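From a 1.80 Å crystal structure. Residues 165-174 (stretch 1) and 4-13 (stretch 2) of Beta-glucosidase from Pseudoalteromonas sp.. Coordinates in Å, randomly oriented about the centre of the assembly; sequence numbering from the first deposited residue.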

# COMPACT_ATOMS: atom_id res chain seq x y z
N ILE A 165 4.00 -5.11 -3.81
CA ILE A 165 3.64 -5.08 -2.39
C ILE A 165 3.30 -6.51 -1.97
O ILE A 165 2.74 -7.26 -2.75
CB ILE A 165 2.41 -4.15 -2.19
CG1 ILE A 165 2.81 -2.68 -2.42
CG2 ILE A 165 1.83 -4.29 -0.78
CD1 ILE A 165 1.61 -1.79 -2.75
N ALA A 166 3.65 -6.87 -0.74
CA ALA A 166 3.25 -8.15 -0.16
C ALA A 166 3.12 -8.03 1.35
O ALA A 166 3.67 -7.11 1.94
CB ALA A 166 4.27 -9.21 -0.50
N ASP A 167 2.42 -8.97 1.96
CA ASP A 167 2.50 -9.21 3.40
C ASP A 167 2.14 -7.94 4.19
O ASP A 167 2.94 -7.42 5.02
CB ASP A 167 3.91 -9.70 3.78
CG ASP A 167 4.23 -11.12 3.29
OD1 ASP A 167 3.37 -11.83 2.70
OD2 ASP A 167 5.38 -11.56 3.53
N VAL A 168 0.95 -7.42 3.92
CA VAL A 168 0.50 -6.18 4.53
C VAL A 168 -0.31 -6.49 5.76
O VAL A 168 -1.31 -7.23 5.69
CB VAL A 168 -0.39 -5.34 3.56
CG1 VAL A 168 -0.73 -4.01 4.17
CG2 VAL A 168 0.33 -5.10 2.24
N ALA A 169 0.11 -5.94 6.90
CA ALA A 169 -0.62 -6.22 8.14
C ALA A 169 -0.49 -5.08 9.13
O ALA A 169 0.52 -4.37 9.12
CB ALA A 169 -0.11 -7.54 8.77
N LEU A 170 -1.54 -4.89 9.97
CA LEU A 170 -1.42 -4.01 11.12
C LEU A 170 -0.71 -4.79 12.23
O LEU A 170 -1.00 -5.97 12.43
CB LEU A 170 -2.81 -3.52 11.58
CG LEU A 170 -3.56 -2.59 10.63
CD1 LEU A 170 -5.03 -2.46 11.01
CD2 LEU A 170 -2.90 -1.21 10.58
N THR A 171 0.23 -4.15 12.92
CA THR A 171 0.99 -4.81 13.97
C THR A 171 1.28 -3.86 15.14
O THR A 171 1.40 -2.65 14.95
CB THR A 171 2.33 -5.40 13.45
OG1 THR A 171 2.93 -6.18 14.49
CG2 THR A 171 3.29 -4.29 13.05
N ILE A 172 1.43 -4.43 16.33
CA ILE A 172 1.76 -3.60 17.48
C ILE A 172 3.27 -3.52 17.64
O ILE A 172 3.77 -2.63 18.31
CB ILE A 172 1.06 -4.05 18.80
CG1 ILE A 172 1.48 -5.47 19.20
CG2 ILE A 172 -0.44 -3.92 18.63
CD1 ILE A 172 0.91 -5.94 20.52
N LYS A 173 3.96 -4.48 17.02
CA LYS A 173 5.42 -4.49 16.96
C LYS A 173 5.98 -4.89 15.59
O LYS A 173 5.73 -6.02 15.11
CB LYS A 173 6.03 -5.38 18.06
CG LYS A 173 5.75 -6.86 17.94
CD LYS A 173 7.04 -7.67 18.08
CE LYS A 173 7.75 -7.34 19.38
NZ LYS A 173 9.19 -7.80 19.41
N PRO A 174 6.77 -3.99 15.00
CA PRO A 174 7.49 -4.17 13.74
C PRO A 174 8.39 -5.41 13.79
O PRO A 174 9.04 -5.68 14.81
CB PRO A 174 8.32 -2.89 13.63
CG PRO A 174 8.32 -2.26 14.97
CD PRO A 174 7.04 -2.67 15.59
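Stretch 2, residues 4-13: SDSHPLFVRS

Stretch 2 lies alongside stretch 1 as an antiparallel neighbour. The axes of strand 165-171 and strand 6-8 approach to 4.5 Å, with their N-to-C directions at 144°, and the pairing joins residues at least 155 positions apart in sequence. Together the stretches bury 664 Å², of which Asp-5 (93 Å²), Leu-170 (72 Å²) and Val-168 (68 Å²) have the largest shares.

Leu-170 fixes the register with His-7. Their CA atoms are 5.0 Å apart, and two hydrogen bonds close the pair: His-7 N to Leu-170 O at 2.7 Å and Leu-170 N to His-7 O at 2.9 Å. Both side chains lie on the same face of the sheet, Leu-170 CB 4.3 Å from His-7 CB, while Leu-170 CG packs 4.2 Å from Leu-9 CD1. The flanking pairs Thr-171/Ser-6 and Ala-169/Pro-8 are non-hydrogen-bonded, with the CA atoms of each pair 4.2 Å apart.

At Val-168 the register shifts by one, a beta bulge. Its carbonyl accepts two bonds, since Val-168 O lies 2.9 Å from Leu-9 N and 3.0 Å from Phe-10 N; Val-168 N returns one to Phe-10 O at 2.8 Å. Leu-9, with phi/psi of -116/-42°, marks the corner in stretch 2. Beyond it Val-168 CB meets Phe-10 CB at 4.2 Å. A water extends the contact, accepting from Asp-167 N (2.8 Å) and Arg-12 N (2.9 Å) and donating to Asp-167 OD1 (2.7 Å).

Asp-5 covers the other end, where stretch 1 leaves its strand. Its backbone accepts a hydrogen bond, Ile-172 N to Asp-5 O, at 3.0 Å and 148°, and a CA-H...O contact from Thr-171 CA to Asp-5 O at 3.5 Å. Its carboxylate meets aliphatic carbon: Asp-5 OD1 is 3.2 Å from Lys-173 CG, and Asp-5 OD2 is 3.4 Å from Ile-172 CD1.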

# COMPACT_ATOMS: atom_id res chain seq x y z
N SER A 4 -0.86 -13.07 17.14
CA SER A 4 -1.57 -12.31 18.21
C SER A 4 -1.19 -10.83 18.16
O SER A 4 -1.96 -9.98 18.60
CB SER A 4 -1.23 -12.90 19.58
OG SER A 4 0.06 -12.49 20.00
N ASP A 5 -0.00 -10.53 17.64
CA ASP A 5 0.50 -9.15 17.52
C ASP A 5 -0.13 -8.35 16.38
O ASP A 5 0.01 -7.12 16.34
CB ASP A 5 2.01 -9.17 17.26
CG ASP A 5 2.84 -9.19 18.53
OD1 ASP A 5 4.04 -9.48 18.41
OD2 ASP A 5 2.30 -8.91 19.63
N SER A 6 -0.79 -9.04 15.46
CA SER A 6 -1.06 -8.44 14.15
C SER A 6 -2.43 -8.78 13.57
O SER A 6 -3.07 -9.78 13.94
CB SER A 6 0.04 -8.84 13.17
OG SER A 6 -0.04 -10.22 12.83
N HIS A 7 -2.87 -7.93 12.65
CA HIS A 7 -4.11 -8.14 11.95
C HIS A 7 -3.80 -8.09 10.44
O HIS A 7 -3.44 -7.03 9.92
CB HIS A 7 -5.13 -7.08 12.33
CG HIS A 7 -6.41 -7.19 11.58
ND1 HIS A 7 -7.38 -8.13 11.89
CD2 HIS A 7 -6.87 -6.52 10.49
CE1 HIS A 7 -8.39 -8.00 11.04
NE2 HIS A 7 -8.11 -7.04 10.19
N PRO A 8 -3.87 -9.25 9.76
CA PRO A 8 -3.51 -9.28 8.34
C PRO A 8 -4.52 -8.53 7.48
O PRO A 8 -5.74 -8.57 7.75
CB PRO A 8 -3.51 -10.79 8.01
CG PRO A 8 -4.60 -11.32 8.96
CD PRO A 8 -4.22 -10.61 10.25
N LEU A 9 -4.01 -7.83 6.46
CA LEU A 9 -4.87 -7.16 5.48
C LEU A 9 -4.68 -7.75 4.09
O LEU A 9 -5.65 -7.92 3.32
CB LEU A 9 -4.59 -5.65 5.43
CG LEU A 9 -4.80 -4.87 6.75
CD1 LEU A 9 -4.35 -3.41 6.60
CD2 LEU A 9 -6.25 -4.93 7.22
N PHE A 10 -3.42 -8.01 3.75
CA PHE A 10 -3.09 -8.77 2.55
C PHE A 10 -1.86 -9.61 2.81
O PHE A 10 -0.74 -9.17 2.59
CB PHE A 10 -2.90 -7.90 1.29
CG PHE A 10 -2.56 -8.70 0.06
CD1 PHE A 10 -3.57 -9.32 -0.69
CD2 PHE A 10 -1.24 -8.87 -0.34
CE1 PHE A 10 -3.25 -10.10 -1.83
CE2 PHE A 10 -0.91 -9.66 -1.46
CZ PHE A 10 -1.91 -10.27 -2.20
N VAL A 11 -2.09 -10.82 3.30
CA VAL A 11 -1.00 -11.77 3.53
C VAL A 11 -1.32 -13.02 2.72
O VAL A 11 -2.07 -13.92 3.15
CB VAL A 11 -0.74 -12.09 5.06
CG1 VAL A 11 0.52 -12.99 5.19
CG2 VAL A 11 -0.55 -10.79 5.89
N ARG A 12 -0.73 -13.04 1.53
CA ARG A 12 -0.97 -14.03 0.49
C ARG A 12 -2.32 -13.89 -0.23
O ARG A 12 -2.42 -14.25 -1.40
CB ARG A 12 -0.82 -15.46 1.00
CG ARG A 12 0.56 -15.75 1.61
CD ARG A 12 0.75 -17.26 1.79
NE ARG A 12 0.76 -17.99 0.51
CZ ARG A 12 0.84 -19.32 0.41
NH1 ARG A 12 0.95 -20.09 1.52
NH2 ARG A 12 0.85 -19.89 -0.77
N SER A 13 -3.33 -13.38 0.47
CA SER A 13 -4.63 -13.07 -0.12
C SER A 13 -5.29 -11.95 0.68
O SER A 13 -4.91 -11.70 1.83
CB SER A 13 -5.52 -14.31 -0.08
OG SER A 13 -5.81 -14.63 1.26
O HOH W 1 1.50 -11.39 0.86